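Local coordinates for protein carbonic anhydrase (Porphyridium purpureum, PDB 1DDZ) that probably catalyses the reversible hydration of carbon dioxide to hydrogencarbonate and a proton, as a zinc-dependent beta-class carbonic anhydrase, at residues Ala353-Leu367 and Asn437-Val451. Sequence-based numbering, arbitrary orientation.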
loop_
_atom_site.group_PDB
_atom_site.type_symbol
_atom_site.label_atom_id
_atom_site.label_comp_id
_atom_site.label_asym_id
_atom_site.label_seq_id
_atom_site.Cartn_x
_atom_site.Cartn_y
_atom_site.Cartn_z
ATOM N N ALA A 353 -5.195 -1.822 15.494
ATOM C CA ALA A 353 -6.573 -2.297 15.548
ATOM C C ALA A 353 -6.823 -3.596 14.790
ATOM O O ALA A 353 -7.896 -3.801 14.236
ATOM C CB ALA A 353 -7.507 -1.208 15.058
ATOM N N ASN A 354 -5.806 -4.452 14.743
ATOM C CA ASN A 354 -5.877 -5.758 14.086
ATOM C C ASN A 354 -6.710 -5.819 12.816
ATOM O O ASN A 354 -7.566 -6.709 12.666
ATOM C CB ASN A 354 -6.315 -6.850 15.080
ATOM C CG ASN A 354 -7.472 -6.415 15.973
ATOM O OD1 ASN A 354 -7.251 -5.813 17.016
ATOM N ND2 ASN A 354 -8.698 -6.713 15.562
ATOM N N GLN A 355 -6.411 -4.894 11.894
ATOM C CA GLN A 355 -7.107 -4.769 10.612
ATOM C C GLN A 355 -6.672 -5.805 9.580
ATOM O O GLN A 355 -5.493 -6.212 9.537
ATOM C CB GLN A 355 -6.876 -3.391 10.008
ATOM C CG GLN A 355 -7.424 -2.217 10.780
ATOM C CD GLN A 355 -8.917 -2.174 10.757
ATOM O OE1 GLN A 355 -9.585 -2.939 11.454
ATOM N NE2 GLN A 355 -9.456 -1.252 9.998
ATOM N N CYS A 356 -7.645 -6.248 8.784
ATOM C CA CYS A 356 -7.424 -7.211 7.701
ATOM C C CYS A 356 -8.075 -6.607 6.474
ATOM O O CYS A 356 -9.026 -7.171 5.935
ATOM C CB CYS A 356 -8.086 -8.560 8.013
ATOM S SG CYS A 356 -7.367 -9.412 9.380
ATOM N N ILE A 357 -7.584 -5.441 6.065
ATOM C CA ILE A 357 -8.099 -4.723 4.923
ATOM C C ILE A 357 -7.960 -5.582 3.662
ATOM O O ILE A 357 -6.944 -6.258 3.480
ATOM C CB ILE A 357 -7.385 -3.380 4.826
ATOM C CG1 ILE A 357 -7.707 -2.562 6.085
ATOM C CG2 ILE A 357 -7.752 -2.657 3.558
ATOM C CD1 ILE A 357 -6.763 -1.405 6.357
ATOM N N HIS A 358 -9.013 -5.608 2.837
ATOM C CA HIS A 358 -9.057 -6.419 1.611
ATOM C C HIS A 358 -7.816 -6.316 0.746
ATOM O O HIS A 358 -7.276 -7.327 0.302
ATOM C CB HIS A 358 -10.245 -6.028 0.718
ATOM C CG HIS A 358 -11.582 -6.323 1.311
ATOM N ND1 HIS A 358 -11.941 -7.584 1.718
ATOM C CD2 HIS A 358 -12.658 -5.534 1.528
ATOM C CE1 HIS A 358 -13.185 -7.569 2.155
ATOM N NE2 HIS A 358 -13.642 -6.335 2.050
ATOM N N SER A 359 -7.396 -5.079 0.491
ATOM C CA SER A 359 -6.257 -4.803 -0.356
ATOM C C SER A 359 -4.949 -4.446 0.345
ATOM O O SER A 359 -4.056 -3.940 -0.289
ATOM C CB SER A 359 -6.637 -3.693 -1.297
ATOM O OG SER A 359 -7.364 -2.724 -0.581
ATOM N N ASP A 360 -4.814 -4.780 1.624
ATOM C CA ASP A 360 -3.601 -4.463 2.370
ATOM C C ASP A 360 -2.464 -5.452 2.096
ATOM O O ASP A 360 -2.530 -6.575 2.566
ATOM C CB ASP A 360 -3.914 -4.450 3.855
ATOM C CG ASP A 360 -2.744 -3.981 4.678
ATOM O OD1 ASP A 360 -2.234 -2.892 4.392
ATOM O OD2 ASP A 360 -2.343 -4.680 5.618
ATOM N N MET A 361 -1.408 -5.030 1.394
ATOM C CA MET A 361 -0.282 -5.902 1.044
ATOM C C MET A 361 0.482 -6.444 2.234
ATOM O O MET A 361 0.921 -7.600 2.200
ATOM C CB MET A 361 0.683 -5.218 0.064
ATOM C CG MET A 361 0.140 -5.086 -1.350
ATOM S SD MET A 361 -0.047 -6.688 -2.171
ATOM C CE MET A 361 1.700 -7.118 -2.456
ATOM N N SER A 362 0.656 -5.650 3.282
ATOM C CA SER A 362 1.348 -6.164 4.468
ATOM C C SER A 362 0.569 -7.362 5.034
ATOM O O SER A 362 1.142 -8.383 5.398
ATOM C CB SER A 362 1.511 -5.074 5.534
ATOM O OG SER A 362 2.111 -5.615 6.699
ATOM N N PHE A 363 -0.749 -7.216 5.132
ATOM C CA PHE A 363 -1.635 -8.280 5.609
ATOM C C PHE A 363 -1.651 -9.470 4.621
ATOM O O PHE A 363 -1.430 -10.627 5.017
ATOM C CB PHE A 363 -3.060 -7.687 5.852
ATOM C CG PHE A 363 -4.187 -8.681 5.735
ATOM C CD1 PHE A 363 -5.177 -8.497 4.776
ATOM C CD2 PHE A 363 -4.259 -9.790 6.564
ATOM C CE1 PHE A 363 -6.228 -9.406 4.634
ATOM C CE2 PHE A 363 -5.303 -10.715 6.431
ATOM C CZ PHE A 363 -6.291 -10.514 5.461
ATOM N N LEU A 364 -1.882 -9.192 3.335
ATOM C CA LEU A 364 -1.927 -10.247 2.315
ATOM C C LEU A 364 -0.649 -11.076 2.192
ATOM O O LEU A 364 -0.702 -12.304 2.038
ATOM C CB LEU A 364 -2.302 -9.648 0.971
ATOM C CG LEU A 364 -3.693 -9.036 0.903
ATOM C CD1 LEU A 364 -3.874 -8.260 -0.392
ATOM C CD2 LEU A 364 -4.737 -10.140 1.044
ATOM N N SER A 365 0.503 -10.420 2.305
ATOM C CA SER A 365 1.796 -11.103 2.213
ATOM C C SER A 365 1.999 -12.074 3.364
ATOM O O SER A 365 2.462 -13.193 3.154
ATOM C CB SER A 365 2.936 -10.077 2.121
ATOM O OG SER A 365 2.792 -9.287 0.933
ATOM N N VAL A 366 1.649 -11.662 4.582
ATOM C CA VAL A 366 1.778 -12.546 5.750
ATOM C C VAL A 366 0.802 -13.717 5.602
ATOM O O VAL A 366 1.179 -14.868 5.829
ATOM C CB VAL A 366 1.473 -11.816 7.091
ATOM C CG1 VAL A 366 1.547 -12.779 8.236
ATOM C CG2 VAL A 366 2.463 -10.687 7.344
ATOM N N LEU A 367 -0.437 -13.413 5.197
ATOM C CA LEU A 367 -1.496 -14.416 5.002
ATOM C C LEU A 367 -1.055 -15.471 3.997
ATOM O O LEU A 367 -1.041 -16.660 4.303
ATOM C CB LEU A 367 -2.771 -13.750 4.465
ATOM C CG LEU A 367 -4.174 -14.070 5.000
ATOM C CD1 LEU A 367 -5.163 -13.877 3.893
ATOM C CD2 LEU A 367 -4.291 -15.466 5.567
ATOM N N ASN A 437 -15.605 -5.541 14.986
ATOM C CA ASN A 437 -14.437 -5.294 14.138
ATOM C C ASN A 437 -13.705 -6.616 13.885
ATOM O O ASN A 437 -13.377 -6.937 12.751
ATOM C CB ASN A 437 -13.510 -4.259 14.762
ATOM C CG ASN A 437 -12.273 -3.994 13.914
ATOM O OD1 ASN A 437 -11.165 -4.270 14.343
ATOM N ND2 ASN A 437 -12.466 -3.472 12.712
ATOM N N VAL A 438 -13.550 -7.429 14.924
ATOM C CA VAL A 438 -12.909 -8.751 14.808
ATOM C C VAL A 438 -13.710 -9.635 13.838
ATOM O O VAL A 438 -13.136 -10.323 12.985
ATOM C CB VAL A 438 -12.835 -9.475 16.202
ATOM C CG1 VAL A 438 -12.385 -10.903 16.055
ATOM C CG2 VAL A 438 -11.888 -8.761 17.113
ATOM N N LEU A 439 -15.037 -9.618 13.980
ATOM C CA LEU A 439 -15.945 -10.406 13.137
ATOM C C LEU A 439 -15.810 -9.969 11.659
ATOM O O LEU A 439 -15.651 -10.782 10.750
ATOM C CB LEU A 439 -17.372 -10.192 13.653
ATOM C CG LEU A 439 -18.484 -11.194 13.371
ATOM C CD1 LEU A 439 -19.135 -10.887 12.067
ATOM C CD2 LEU A 439 -17.944 -12.596 13.411
ATOM N N GLU A 440 -15.818 -8.666 11.453
ATOM C CA GLU A 440 -15.690 -8.082 10.138
ATOM C C GLU A 440 -14.313 -8.451 9.555
ATOM O O GLU A 440 -14.210 -8.840 8.395
ATOM C CB GLU A 440 -15.846 -6.572 10.269
ATOM C CG GLU A 440 -16.537 -5.867 9.110
ATOM C CD GLU A 440 -18.025 -6.206 8.994
ATOM O OE1 GLU A 440 -18.364 -7.180 8.298
ATOM O OE2 GLU A 440 -18.864 -5.475 9.564
ATOM N N GLN A 441 -13.260 -8.418 10.380
ATOM C CA GLN A 441 -11.907 -8.751 9.901
ATOM C C GLN A 441 -11.786 -10.232 9.559
ATOM O O GLN A 441 -11.114 -10.588 8.602
ATOM C CB GLN A 441 -10.826 -8.300 10.884
ATOM C CG GLN A 441 -10.885 -6.808 11.206
ATOM C CD GLN A 441 -11.106 -5.942 9.984
ATOM O OE1 GLN A 441 -10.373 -6.039 9.012
ATOM N NE2 GLN A 441 -12.117 -5.088 10.030
ATOM N N MET A 442 -12.477 -11.089 10.309
ATOM C CA MET A 442 -12.494 -12.525 10.029
ATOM C C MET A 442 -13.141 -12.723 8.665
ATOM O O MET A 442 -12.700 -13.542 7.858
ATOM C CB MET A 442 -13.390 -13.251 10.999
ATOM C CG MET A 442 -12.848 -13.531 12.354
ATOM S SD MET A 442 -14.281 -14.139 13.302
ATOM C CE MET A 442 -14.524 -15.683 12.588
ATOM N N HIS A 443 -14.247 -12.016 8.448
ATOM C CA HIS A 443 -14.967 -12.096 7.194
ATOM C C HIS A 443 -13.984 -11.813 6.070
ATOM O O HIS A 443 -13.861 -12.626 5.162
ATOM C CB HIS A 443 -16.121 -11.092 7.164
ATOM C CG HIS A 443 -17.147 -11.376 6.104
ATOM N ND1 HIS A 443 -18.435 -10.883 6.157
ATOM C CD2 HIS A 443 -17.067 -12.083 4.952
ATOM C CE1 HIS A 443 -19.101 -11.266 5.086
ATOM N NE2 HIS A 443 -18.295 -11.995 4.336
ATOM N N ASN A 444 -13.249 -10.707 6.188
ATOM C CA ASN A 444 -12.247 -10.302 5.206
ATOM C C ASN A 444 -11.196 -11.383 4.943
ATOM O O ASN A 444 -10.882 -11.652 3.794
ATOM C CB ASN A 444 -11.554 -9.007 5.628
ATOM C CG ASN A 444 -12.460 -7.809 5.567
ATOM O OD1 ASN A 444 -13.613 -7.917 5.168
ATOM N ND2 ASN A 444 -11.935 -6.641 5.938
ATOM N N VAL A 445 -10.661 -12.047 5.968
ATOM C CA VAL A 445 -9.672 -13.081 5.657
ATOM C C VAL A 445 -10.324 -14.262 4.958
ATOM O O VAL A 445 -9.716 -14.868 4.093
ATOM C CB VAL A 445 -8.714 -13.506 6.859
ATOM C CG1 VAL A 445 -8.877 -12.625 8.053
ATOM C CG2 VAL A 445 -8.804 -14.960 7.206
ATOM N N CYS A 446 -11.578 -14.548 5.291
ATOM C CA CYS A 446 -12.313 -15.650 4.673
ATOM C C CYS A 446 -12.581 -15.364 3.198
ATOM O O CYS A 446 -12.586 -16.275 2.357
ATOM C CB CYS A 446 -13.646 -15.872 5.389
ATOM S SG CYS A 446 -13.481 -16.623 7.030
ATOM N N ALA A 447 -12.802 -14.088 2.899
ATOM C CA ALA A 447 -13.076 -13.645 1.553
ATOM C C ALA A 447 -11.822 -13.442 0.671
ATOM O O ALA A 447 -11.963 -13.232 -0.522
ATOM C CB ALA A 447 -13.932 -12.374 1.597
ATOM N N THR A 448 -10.618 -13.553 1.222
ATOM C CA THR A 448 -9.421 -13.379 0.399
ATOM C C THR A 448 -9.246 -14.521 -0.601
ATOM O O THR A 448 -9.550 -15.674 -0.296
ATOM C CB THR A 448 -8.128 -13.335 1.231
ATOM O OG1 THR A 448 -7.948 -14.588 1.895
ATOM C CG2 THR A 448 -8.152 -12.203 2.241
ATOM N N SER A 449 -8.667 -14.223 -1.762
ATOM C CA SER A 449 -8.412 -15.256 -2.772
ATOM C C SER A 449 -7.563 -16.371 -2.165
ATOM O O SER A 449 -7.730 -17.544 -2.483
ATOM C CB SER A 449 -7.681 -14.642 -3.975
ATOM O OG SER A 449 -6.503 -13.970 -3.552
ATOM N N ILE A 450 -6.731 -15.994 -1.204
ATOM C CA ILE A 450 -5.814 -16.900 -0.505
ATOM C C ILE A 450 -6.537 -17.987 0.287
ATOM O O ILE A 450 -6.259 -19.168 0.125
ATOM C CB ILE A 450 -4.859 -16.073 0.418
ATOM C CG1 ILE A 450 -4.044 -15.089 -0.433
ATOM C CG2 ILE A 450 -3.963 -16.981 1.220
ATOM C CD1 ILE A 450 -3.297 -14.001 0.344
ATOM N N VAL A 451 -7.499 -17.602 1.123
ATOM C CA VAL A 451 -8.243 -18.581 1.916
ATOM C C VAL A 451 -9.235 -19.352 1.038
ATOM O O VAL A 451 -9.404 -20.543 1.218
ATOM C CB VAL A 451 -8.957 -17.916 3.137
ATOM C CG1 VAL A 451 -9.844 -18.904 3.865
ATOM C CG2 VAL A 451 -7.930 -17.398 4.086
HETATM O O HOH W 1 -11.080 -10.051 1.607
#
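Cys-356 runs closest to the 426-447 helix at Gln-441, their CA atoms 5.2 Å apart, and the chain then turns at 357-360 into the 361-373 helix, whose Leu-367 faces Ile-450. The case illustrates how amide side chains of a helix can bind a buried irregular loop. Gln-441, its chain bent at chi2 (-44°), brings OE1 to Cys-356 N at 2.7 Å, while one helical turn on Asn-444 ND2 donates to Cys-356 O at 3.0 Å, approaching from above the carbonyl plane. The backbone N and O of the buried Cys-356 are thereby both bonded by side chains of the helix. Asn-444 ND2 also sits over one face of the His-358 ring, toward its rim, the amide and ring planes 43° apart; at the ring's edge a water joins ND1 to Asn-444 O, and NE2 hydrogen-bonds Asp-411 OD2 of the second subunit. Beyond this polar patch the contact turns apolar: Cys-356 SG meets Val-445 CG1 at 3.8 Å, and Phe-363 takes Val-445 CB at its ring edge. Leu-367 CD1 packs on Thr-448 and, at 4.0 Å, on Ile-450 CD1. Thr-448 OG1 caps the 449-456 helix through Val-451 N. The arrangement joins the loop beside the zinc site, where Asn-354 touches the ligand Cys-328, and the following helix to helices 426-447 and 449-456 of the alpha-beta-alpha fold of beta-class carbonic anhydrases.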